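Local atomic coordinates of RabGAP/TBC protein (Chlamydomonas reinhardtii, PDB entry 4P17), a protein that contains a TBC domain and probably acts in the flagellum as a GTPase-activating protein for Rab GTPases, although its function has not been established. Residues V264-K270 / L302-D308; M200-D204 / I225-T230. The contacts are given in a common frame with arbitrary orientation. Residue numbers count along the deposited sequence, not the author numbering.

In the fold
Both contacts pack helices of the all-helical TBC fold, and helix 259-271 ties them together: contact 1 sets one of its faces against the last helix, 299-306, while Ala-265, Leu-266 and Leu-269 on another face meet Leu-203 and Ile-225 of contact 2. The centres lie about 14 Å apart, and Leu-269 CD1 comes within 3.7 Å of Ile-225 CD1. Each contact is partly buried, with an apolar inner part and a more exposed margin. In contact 1 two alanines bring the backbones close, and the margin carries a lysine and an aspartate; in contact 2 longer side chains bridge a wider gap, and Met-200 forms the margin.

Contact 1 of 2, residues V264-K270 / L302-D308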
loop_
_atom_site.group_PDB
_atom_site.type_symbol
_atom_site.label_atom_id
_atom_site.label_comp_id
_atom_site.label_asym_id
_atom_site.label_seq_id
_atom_site.Cartn_x
_atom_site.Cartn_y
_atom_site.Cartn_z
ATOM N N VAL A 264 -9.797 -4.629 2.621
ATOM C CA VAL A 264 -8.936 -4.389 3.776
ATOM C C VAL A 264 -9.559 -3.264 4.654
ATOM O O VAL A 264 -9.506 -3.292 5.876
ATOM C CB VAL A 264 -7.507 -4.044 3.332
ATOM C CG1 VAL A 264 -6.650 -3.593 4.519
ATOM C CG2 VAL A 264 -6.885 -5.262 2.707
ATOM N N ALA A 265 -10.124 -2.264 4.016
ATOM C CA ALA A 265 -10.774 -1.189 4.746
ATOM C C ALA A 265 -11.899 -1.737 5.630
ATOM O O ALA A 265 -12.006 -1.374 6.815
ATOM C CB ALA A 265 -11.286 -0.179 3.772
ATOM N N LEU A 266 -12.720 -2.626 5.074
ATOM C CA LEU A 266 -13.816 -3.219 5.849
ATOM C C LEU A 266 -13.235 -4.023 7.006
ATOM O O LEU A 266 -13.755 -3.967 8.126
ATOM C CB LEU A 266 -14.703 -4.136 4.990
ATOM C CG LEU A 266 -15.837 -4.720 5.839
ATOM C CD1 LEU A 266 -16.855 -3.614 6.161
ATOM C CD2 LEU A 266 -16.471 -5.876 5.174
ATOM N N ALA A 267 -12.155 -4.764 6.735
ATOM C CA ALA A 267 -11.540 -5.589 7.774
ATOM C C ALA A 267 -11.065 -4.713 8.932
ATOM O O ALA A 267 -11.209 -5.080 10.087
ATOM C CB ALA A 267 -10.386 -6.410 7.205
ATOM N N MET A 268 -10.494 -3.556 8.630
ATOM C CA MET A 268 -10.094 -2.625 9.683
ATOM C C MET A 268 -11.257 -2.200 10.540
ATOM O O MET A 268 -11.126 -2.088 11.753
ATOM C CB MET A 268 -9.453 -1.386 9.081
ATOM C CG MET A 268 -8.134 -1.637 8.480
ATOM S SD MET A 268 -6.845 -1.917 9.686
ATOM C CE MET A 268 -6.900 -0.434 10.692
ATOM N N LEU A 269 -12.393 -1.934 9.903
ATOM C CA LEU A 269 -13.570 -1.511 10.638
ATOM C C LEU A 269 -14.149 -2.660 11.461
ATOM O O LEU A 269 -14.662 -2.431 12.556
ATOM C CB LEU A 269 -14.604 -0.947 9.684
ATOM C CG LEU A 269 -14.133 0.283 8.892
ATOM C CD1 LEU A 269 -15.185 0.815 7.918
ATOM C CD2 LEU A 269 -13.683 1.398 9.832
ATOM N N LYS A 270 -14.082 -3.882 10.932
ATOM C CA LYS A 270 -14.557 -5.044 11.670
ATOM C C LYS A 270 -13.728 -5.251 12.927
ATOM O O LYS A 270 -14.245 -5.492 14.028
ATOM C CB LYS A 270 -14.501 -6.282 10.781
ATOM C CG LYS A 270 -15.094 -7.530 11.365
ATOM C CD LYS A 270 -15.399 -8.514 10.255
ATOM C CE LYS A 270 -14.966 -9.931 10.606
ATOM N NZ LYS A 270 -15.413 -10.373 11.951
ATOM N N LEU A 302 -5.156 -9.068 9.875
ATOM C CA LEU A 302 -5.771 -8.107 8.951
ATOM C C LEU A 302 -6.132 -8.787 7.637
ATOM O O LEU A 302 -7.234 -8.590 7.104
ATOM C CB LEU A 302 -4.853 -6.908 8.661
ATOM C CG LEU A 302 -5.513 -5.867 7.728
ATOM C CD1 LEU A 302 -6.800 -5.272 8.328
ATOM C CD2 LEU A 302 -4.514 -4.747 7.416
ATOM N N MET A 303 -5.202 -9.516 7.041
ATOM C CA MET A 303 -5.490 -10.049 5.708
ATOM C C MET A 303 -6.486 -11.213 5.805
ATOM O O MET A 303 -7.381 -11.369 4.975
ATOM C CB MET A 303 -4.225 -10.497 5.012
ATOM C CG MET A 303 -3.228 -9.372 4.788
ATOM S SD MET A 303 -3.974 -7.896 4.071
ATOM C CE MET A 303 -4.427 -8.369 2.392
ATOM N N ALA A 304 -6.315 -12.057 6.810
ATOM C CA ALA A 304 -7.236 -13.157 6.972
ATOM C C ALA A 304 -8.662 -12.610 7.194
ATOM O O ALA A 304 -9.664 -13.158 6.687
ATOM C CB ALA A 304 -6.800 -14.026 8.117
ATOM N N THR A 305 -8.762 -11.506 7.919
ATOM C CA THR A 305 -10.082 -10.924 8.147
ATOM C C THR A 305 -10.616 -10.345 6.830
ATOM O O THR A 305 -11.782 -10.534 6.502
ATOM C CB THR A 305 -10.070 -9.859 9.260
ATOM O OG1 THR A 305 -9.609 -10.464 10.479
ATOM C CG2 THR A 305 -11.461 -9.285 9.481
ATOM N N ALA A 306 -9.760 -9.690 6.050
ATOM C CA ALA A 306 -10.185 -9.132 4.764
ATOM C C ALA A 306 -10.780 -10.165 3.826
ATOM O O ALA A 306 -11.673 -9.846 3.014
ATOM C CB ALA A 306 -9.000 -8.439 4.077
ATOM N N PHE A 307 -10.315 -11.408 3.929
ATOM C CA PHE A 307 -10.778 -12.444 3.002
ATOM C C PHE A 307 -11.748 -13.439 3.615
ATOM O O PHE A 307 -12.060 -14.445 2.952
ATOM C CB PHE A 307 -9.604 -13.249 2.426
ATOM C CG PHE A 307 -8.550 -12.401 1.763
ATOM C CD1 PHE A 307 -8.839 -11.711 0.585
ATOM C CD2 PHE A 307 -7.274 -12.326 2.295
ATOM C CE1 PHE A 307 -7.887 -10.932 -0.027
ATOM C CE2 PHE A 307 -6.300 -11.560 1.690
ATOM C CZ PHE A 307 -6.615 -10.841 0.524
ATOM N N ASP A 308 -12.262 -13.179 4.831
ATOM C CA ASP A 308 -12.981 -14.229 5.567
ATOM C C ASP A 308 -14.362 -14.595 5.045
ATOM O O ASP A 308 -14.894 -15.635 5.425
ATOM C CB ASP A 308 -13.102 -13.887 7.077
ATOM C CG ASP A 308 -14.076 -12.736 7.412
ATOM O OD1 ASP A 308 -15.020 -12.400 6.662
ATOM O OD2 ASP A 308 -13.891 -12.164 8.519
#
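Residues 264-270 belong to the middle and end of helix 259-271, and 302-306 form the last turn or so of helix 299-306, which closes just before Phe-307 leaves helical geometry. The axes of segments 264-270 and 302-306 cross steeply, at 107°, and approach to 8.3 Å. What permits this is a pair of alanines at the crossing: the CA atoms of Ala-267 and Ala-306 are 4.8 Å apart, and Ala-267 CB rests 3.5 Å from Ala-306 N and 3.8 Å from Leu-302 O, directly on the backbone of the other helix. Around that methyl stand Leu-302, Thr-305 and Ala-306, with Thr-305 CG2 3.8 Å from Ala-267 CB.

To the inner side, Leu-302 reaches between two residues one turn apart, placing CD2 3.8 Å from Val-264 CG1 and CD1 3.6 Å from Met-268 SD. Val-264 CG2 also touches Met-303 CE at 4.0 Å. At the outer margin Lys-270 CE lies 3.7 Å from Thr-305 CG2 and 3.2 Å from Asp-308 OD2, while Lys-270 NZ stays 4.2 Å from Asp-308 OD2, too far for a salt bridge. Asp-308 OD1 accepts from Ile-310 N, and Thr-305 OG1 bonds to Val-301 O. Helix 243-256 adds Thr-249 and Thr-245 beside Val-264 and Leu-302. This close crossing over small residues packs the chain's last helix against helix 259-271 within an all-helical TBC-type architecture.

Contact 2 of 2, residues M200-D204 / I225-T230; sequences MRALD and ISMLAT
Build 201-204 as the opening turn of helix 201-210, with Asp-204 N bonded to Met-200 O at 3.0 Å, and 226-230 as helical residues near the N-terminal end of helix 226-234, with Ala-229 N 2.9 Å from Ile-225 O. The nearest CA pair is Met-200 and Ser-226, 6.8 Å apart, so side chains must fill the gap; no hydrogen bond crosses it.

Two bumps come from the first segment. Met-200, bent by its t, p, p rotamer, lays its tip along the second: SD sits 4.1 Å from Ile-225 CG2 and 4.0 Å from Ala-229 CB, and CE drops into a shallow hollow, 3.6 Å from both CA and CB of Ser-226 and 3.7 Å from Thr-230 OG1. Thr-230 OG1 donates to Ser-226 O over a very short 2.4 Å. One turn on, Leu-203 (t, p) pushes CD2 between Ile-225 CG1 at 3.5 Å and the small Ala-229 CB at 3.7 Å. Ile-225 (t, p) points its CA-CB bond toward 200-204, with CG2 against Met-200 SD and CG1 against Leu-203 CD2.

This is apolar packing between the N-terminal turns of two helices in the TBC fold. Asp-204 OD1 bonds to Gln-215 NE2 of helix 212-221, Tyr-233 further along helix 226-234 touches Met-200 and Leu-203, and helix 259-271 brings Ala-265 against Leu-203 and Leu-269 against both Leu-203 and Ile-225.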
loop_
_atom_site.group_PDB
_atom_site.type_symbol
_atom_site.label_atom_id
_atom_site.label_comp_id
_atom_site.label_asym_id
_atom_site.label_seq_id
_atom_site.Cartn_x
_atom_site.Cartn_y
_atom_site.Cartn_z
ATOM N N MET A 200 -15.630 3.815 -2.207
ATOM C CA MET A 200 -16.272 4.316 -0.994
ATOM C C MET A 200 -17.732 3.875 -0.951
ATOM O O MET A 200 -18.275 3.553 0.107
ATOM C CB MET A 200 -16.160 5.846 -0.941
ATOM C CG MET A 200 -16.282 6.452 0.448
ATOM S SD MET A 200 -14.876 6.113 1.532
ATOM C CE MET A 200 -13.591 7.108 0.799
ATOM N N ARG A 201 -18.373 3.838 -2.116
ATOM C CA ARG A 201 -19.698 3.234 -2.238
ATOM C C ARG A 201 -19.689 1.823 -1.681
ATOM O O ARG A 201 -20.609 1.387 -0.972
ATOM C CB ARG A 201 -20.140 3.190 -3.705
ATOM N N ALA A 202 -18.641 1.095 -2.023
ATOM C CA ALA A 202 -18.575 -0.301 -1.674
ATOM C C ALA A 202 -18.416 -0.432 -0.159
ATOM O O ALA A 202 -19.089 -1.234 0.496
ATOM C CB ALA A 202 -17.415 -0.979 -2.427
ATOM N N LEU A 203 -17.511 0.365 0.398
ATOM C CA LEU A 203 -17.248 0.303 1.818
ATOM C C LEU A 203 -18.498 0.656 2.651
ATOM O O LEU A 203 -18.808 -0.005 3.652
ATOM C CB LEU A 203 -16.074 1.244 2.149
ATOM C CG LEU A 203 -15.602 1.255 3.598
ATOM C CD1 LEU A 203 -15.202 -0.147 4.062
ATOM C CD2 LEU A 203 -14.458 2.237 3.772
ATOM N N ASP A 204 -19.228 1.695 2.267
ATOM C CA ASP A 204 -20.423 2.071 3.028
ATOM C C ASP A 204 -21.461 0.937 2.950
ATOM O O ASP A 204 -22.139 0.635 3.924
ATOM C CB ASP A 204 -21.012 3.384 2.502
ATOM C CG ASP A 204 -22.002 4.033 3.471
ATOM O OD1 ASP A 204 -21.812 3.979 4.714
ATOM O OD2 ASP A 204 -22.984 4.611 2.972
ATOM N N ILE A 225 -17.407 8.062 6.555
ATOM C CA ILE A 225 -16.272 7.125 6.499
ATOM C C ILE A 225 -15.180 7.639 5.547
ATOM O O ILE A 225 -14.015 7.253 5.641
ATOM C CB ILE A 225 -16.729 5.691 6.071
ATOM C CG1 ILE A 225 -15.537 4.713 5.986
ATOM C CG2 ILE A 225 -17.460 5.712 4.749
ATOM C CD1 ILE A 225 -14.845 4.484 7.282
ATOM N N SER A 226 -15.552 8.524 4.640
ATOM C CA SER A 226 -14.586 8.997 3.652
ATOM C C SER A 226 -13.516 9.869 4.308
ATOM O O SER A 226 -12.426 10.063 3.741
ATOM C CB SER A 226 -15.297 9.751 2.536
ATOM O OG SER A 226 -16.081 10.821 3.046
ATOM N N MET A 227 -13.814 10.369 5.509
ATOM C CA MET A 227 -12.826 11.148 6.270
ATOM C C MET A 227 -11.659 10.301 6.726
ATOM O O MET A 227 -10.524 10.793 6.862
ATOM C CB MET A 227 -13.477 11.794 7.482
ATOM C CG MET A 227 -14.332 12.974 7.123
ATOM S SD MET A 227 -14.484 14.038 8.560
ATOM C CE MET A 227 -15.431 15.383 7.867
ATOM N N LEU A 228 -11.933 9.024 6.959
ATOM C CA LEU A 228 -10.900 8.073 7.360
ATOM C C LEU A 228 -10.304 7.338 6.170
ATOM O O LEU A 228 -9.069 7.232 6.056
ATOM C CB LEU A 228 -11.472 7.055 8.363
ATOM N N ALA A 229 -11.171 6.858 5.271
ATOM C CA ALA A 229 -10.762 5.894 4.250
ATOM C C ALA A 229 -10.252 6.554 2.975
ATOM O O ALA A 229 -9.699 5.881 2.097
ATOM C CB ALA A 229 -11.935 4.952 3.923
ATOM N N THR A 230 -10.475 7.861 2.843
ATOM C CA THR A 230 -9.959 8.590 1.683
ATOM C C THR A 230 -8.466 8.437 1.656
ATOM O O THR A 230 -7.920 7.988 0.653
ATOM C CB THR A 230 -10.313 10.085 1.701
ATOM O OG1 THR A 230 -11.707 10.246 1.421
ATOM C CG2 THR A 230 -9.495 10.851 0.648
#